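PDB 2VMC: discoidin-2 from Dictyostelium discoideum, which binds galactose and N-acetylgalactosamine as a trimeric lectin and may take part in spore coat formation. Local coordinates for residues 215-220 with 239-244. Numbering follows the deposited sequence.
With A2G (2-acetamido-2-deoxy-alpha-D-galactopyranose), chain E; A2G (2-acetamido-2-deoxy-alpha-D-galactopyranose), chain B.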
loop_
_atom_site.group_PDB
_atom_site.type_symbol
_atom_site.label_atom_id
_atom_site.label_comp_id
_atom_site.label_asym_id
_atom_site.label_seq_id
_atom_site.Cartn_x
_atom_site.Cartn_y
_atom_site.Cartn_z
ATOM N N GLY A 215 -51.035 -7.444 -6.315
ATOM C CA GLY A 215 -50.391 -7.103 -5.021
ATOM C C GLY A 215 -48.974 -7.633 -4.779
ATOM O O GLY A 215 -48.327 -7.186 -3.840
ATOM N N GLN A 216 -48.511 -8.595 -5.591
ATOM C CA GLN A 216 -47.152 -9.179 -5.442
ATOM C C GLN A 216 -46.136 -8.373 -6.261
ATOM O O GLN A 216 -46.315 -8.183 -7.482
ATOM C CB GLN A 216 -47.107 -10.669 -5.876
ATOM C CG GLN A 216 -45.826 -11.425 -5.385
ATOM C CD GLN A 216 -45.895 -11.742 -3.880
ATOM O OE1 GLN A 216 -46.974 -11.665 -3.277
ATOM N NE2 GLN A 216 -44.757 -12.119 -3.283
ATOM N N MET A 217 -45.092 -7.896 -5.585
ATOM C CA MET A 217 -43.923 -7.272 -6.241
ATOM C C MET A 217 -42.847 -8.322 -6.473
ATOM O O MET A 217 -42.541 -9.104 -5.568
ATOM C CB MET A 217 -43.366 -6.114 -5.395
ATOM C CG MET A 217 -42.109 -5.399 -5.988
ATOM S SD MET A 217 -42.479 -4.646 -7.597
ATOM C CE MET A 217 -43.267 -3.106 -7.065
ATOM N N ARG A 218 -42.331 -8.371 -7.707
ATOM C CA ARG A 218 -41.255 -9.290 -8.100
ATOM C C ARG A 218 -40.212 -8.579 -8.982
ATOM O O ARG A 218 -40.528 -8.153 -10.105
ATOM C CB ARG A 218 -41.811 -10.529 -8.848
ATOM C CG ARG A 218 -42.934 -11.312 -8.133
ATOM C CD ARG A 218 -43.443 -12.465 -9.042
ATOM N NE ARG A 218 -44.515 -13.235 -8.408
ATOM C CZ ARG A 218 -45.813 -13.026 -8.636
ATOM N NH1 ARG A 218 -46.195 -12.090 -9.498
ATOM N NH2 ARG A 218 -46.723 -13.789 -8.029
ATOM N N TRP A 219 -38.978 -8.452 -8.476
ATOM C CA TRP A 219 -37.853 -7.983 -9.291
ATOM C C TRP A 219 -36.531 -8.520 -8.727
ATOM O O TRP A 219 -36.405 -8.798 -7.537
ATOM C CB TRP A 219 -37.803 -6.430 -9.471
ATOM C CG TRP A 219 -37.676 -5.596 -8.179
ATOM C CD1 TRP A 219 -38.691 -4.949 -7.524
ATOM C CD2 TRP A 219 -36.472 -5.311 -7.422
ATOM N NE1 TRP A 219 -38.203 -4.287 -6.413
ATOM C CE2 TRP A 219 -36.847 -4.491 -6.328
ATOM C CE3 TRP A 219 -35.116 -5.672 -7.568
ATOM C CZ2 TRP A 219 -35.917 -4.024 -5.370
ATOM C CZ3 TRP A 219 -34.187 -5.213 -6.624
ATOM C CH2 TRP A 219 -34.594 -4.385 -5.536
ATOM N N GLU A 220 -35.555 -8.674 -9.608
ATOM C CA GLU A 220 -34.229 -9.113 -9.199
ATOM C C GLU A 220 -33.194 -8.585 -10.185
ATOM O O GLU A 220 -33.477 -8.398 -11.376
ATOM C CB GLU A 220 -34.161 -10.654 -9.126
ATOM C CG GLU A 220 -32.843 -11.202 -8.589
ATOM C CD GLU A 220 -32.863 -12.684 -8.251
ATOM O OE1 GLU A 220 -33.881 -13.368 -8.515
ATOM O OE2 GLU A 220 -31.846 -13.160 -7.692
ATOM N N GLY A 239 -43.804 -14.119 -12.695
ATOM C CA GLY A 239 -45.255 -13.906 -12.627
ATOM C C GLY A 239 -45.704 -12.990 -13.741
ATOM O O GLY A 239 -45.178 -13.053 -14.873
ATOM N N ASN A 240 -46.675 -12.121 -13.452
ATOM C CA ASN A 240 -47.154 -11.184 -14.458
ATOM C C ASN A 240 -46.780 -9.711 -14.182
ATOM O O ASN A 240 -47.434 -8.794 -14.685
ATOM C CB ASN A 240 -48.681 -11.332 -14.649
ATOM C CG ASN A 240 -49.067 -12.705 -15.222
ATOM O OD1 ASN A 240 -48.336 -13.295 -16.026
ATOM N ND2 ASN A 240 -50.196 -13.231 -14.775
ATOM N N ASN A 241 -45.717 -9.485 -13.410
ATOM C CA ASN A 241 -45.292 -8.113 -13.119
ATOM C C ASN A 241 -44.833 -7.338 -14.357
ATOM O O ASN A 241 -44.108 -7.880 -15.199
ATOM C CB ASN A 241 -44.154 -8.106 -12.092
ATOM C CG ASN A 241 -44.614 -8.557 -10.712
ATOM O OD1 ASN A 241 -44.798 -9.731 -10.479
ATOM N ND2 ASN A 241 -44.804 -7.603 -9.802
ATOM N N ALA A 242 -45.254 -6.079 -14.439
ATOM C CA ALA A 242 -44.784 -5.130 -15.462
ATOM C C ALA A 242 -43.753 -4.201 -14.812
ATOM O O ALA A 242 -44.111 -3.317 -13.980
ATOM C CB ALA A 242 -45.973 -4.308 -16.020
ATOM N N VAL A 243 -42.488 -4.409 -15.164
ATOM C CA VAL A 243 -41.381 -3.587 -14.657
ATOM C C VAL A 243 -41.051 -2.493 -15.680
ATOM O O VAL A 243 -40.633 -2.785 -16.799
ATOM C CB VAL A 243 -40.125 -4.459 -14.318
ATOM C CG1 VAL A 243 -38.960 -3.568 -13.878
ATOM C CG2 VAL A 243 -40.457 -5.513 -13.252
ATOM N N TYR A 244 -41.273 -1.238 -15.282
ATOM C CA TYR A 244 -41.069 -0.062 -16.139
ATOM C C TYR A 244 -39.574 0.320 -16.232
ATOM O O TYR A 244 -39.022 0.476 -17.343
ATOM C CB TYR A 244 -41.927 1.115 -15.624
ATOM C CG TYR A 244 -42.067 2.258 -16.595
ATOM C CD1 TYR A 244 -43.201 2.362 -17.421
ATOM C CD2 TYR A 244 -41.090 3.245 -16.680
ATOM C CE1 TYR A 244 -43.343 3.424 -18.296
ATOM C CE2 TYR A 244 -41.218 4.323 -17.557
ATOM C CZ TYR A 244 -42.353 4.396 -18.358
ATOM O OH TYR A 244 -42.493 5.439 -19.237
HETATM O O5 A2G E . -46.101 -16.549 -6.348
HETATM C C1 A2G E . -45.476 -17.558 -7.145
HETATM O O1 A2G E . -45.516 -18.814 -6.454
HETATM C C2 A2G E . -44.026 -17.179 -7.434
HETATM N N2 A2G E . -43.339 -18.242 -8.161
HETATM C C3 A2G E . -43.226 -16.815 -6.160
HETATM O O3 A2G E . -41.894 -16.347 -6.445
HETATM C C4 A2G E . -43.976 -15.781 -5.311
HETATM O O4 A2G E . -43.944 -14.495 -5.935
HETATM C C5 A2G E . -45.430 -16.258 -5.114
HETATM C C6 A2G E . -46.260 -15.250 -4.329
HETATM O O6 A2G E . -47.503 -15.899 -3.988
HETATM C C7 A2G E . -43.419 -18.326 -9.498
HETATM O O7 A2G E . -44.048 -17.503 -10.171
HETATM C C8 A2G E . -42.685 -19.496 -10.099
HETATM O O5 A2G B . -46.585 5.807 -15.350
HETATM C C1 A2G B . -46.131 7.092 -15.784
HETATM O O1 A2G B . -46.047 7.117 -17.215
HETATM C C2 A2G B . -44.759 7.395 -15.186
HETATM N N2 A2G B . -44.231 8.657 -15.695
HETATM C C3 A2G B . -43.728 6.264 -15.419
HETATM O O3 A2G B . -42.472 6.501 -14.756
HETATM C C4 A2G B . -44.295 4.902 -15.000
HETATM O O4 A2G B . -44.374 4.803 -13.576
HETATM C C5 A2G B . -45.689 4.725 -15.639
HETATM C C6 A2G B . -46.347 3.417 -15.218
HETATM O O6 A2G B . -47.507 3.237 -16.058
HETATM C C7 A2G B . -44.564 9.824 -15.124
HETATM O O7 A2G B . -45.305 9.885 -14.136
HETATM C C8 A2G B . -43.967 11.040 -15.784
#
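Arg-218 and Asn-241 meet at the sugar-binding end of the H-type lectin domain. They join strand 216-224 of one sheet to the loop residues next to strand 242-254 of the other. Asn-241 reaches across to strand 216-224; chi1 -68° sets CG beside its backbone N. Both ends of the amide are used. ND2 of Asn-241 donates to the backbone O of Gln-216 at 2.8 Å, and OD1 of Asn-241 accepts from NH1 of Arg-218 at 2.9 Å. The second bond is bent, 149° at the hydrogen. ND2 also donates to the carbonyl of His-211 of the same chain.

Arg-218 is straight from CG to NE and runs past the amide. OD1 of Asn-241 lies 3.4 Å from CD of Arg-218, and the guanidinium and amide planes stand 83° apart. CA of Gly-239 sits over one guanidinium face, 3.7 Å from NH1 of Arg-218. CG of Gln-216 lies over the opposite face, 3.5 Å from the plane and offset toward the rim. NH1 also forms a salt bridge with Asp-213. The other nitrogens serve a sugar: NE of Arg-218 donates to O4 of the chain E sugar at 2.8 Å, and NH2 makes a longer bond to its O5. Gln-216 packs CD against C6 of that sugar, while His-211 and Asp-209, both of the second subunit, bond the amide. Tyr-244 lays its ring face under C4 of the chain B sugar.

Asn-241 and Asp-213 act as a second shell that fixes the guanidinium's rotation. The arginine presents NE to the galacto-configured O4, consistent with selection of galactose-type sugars.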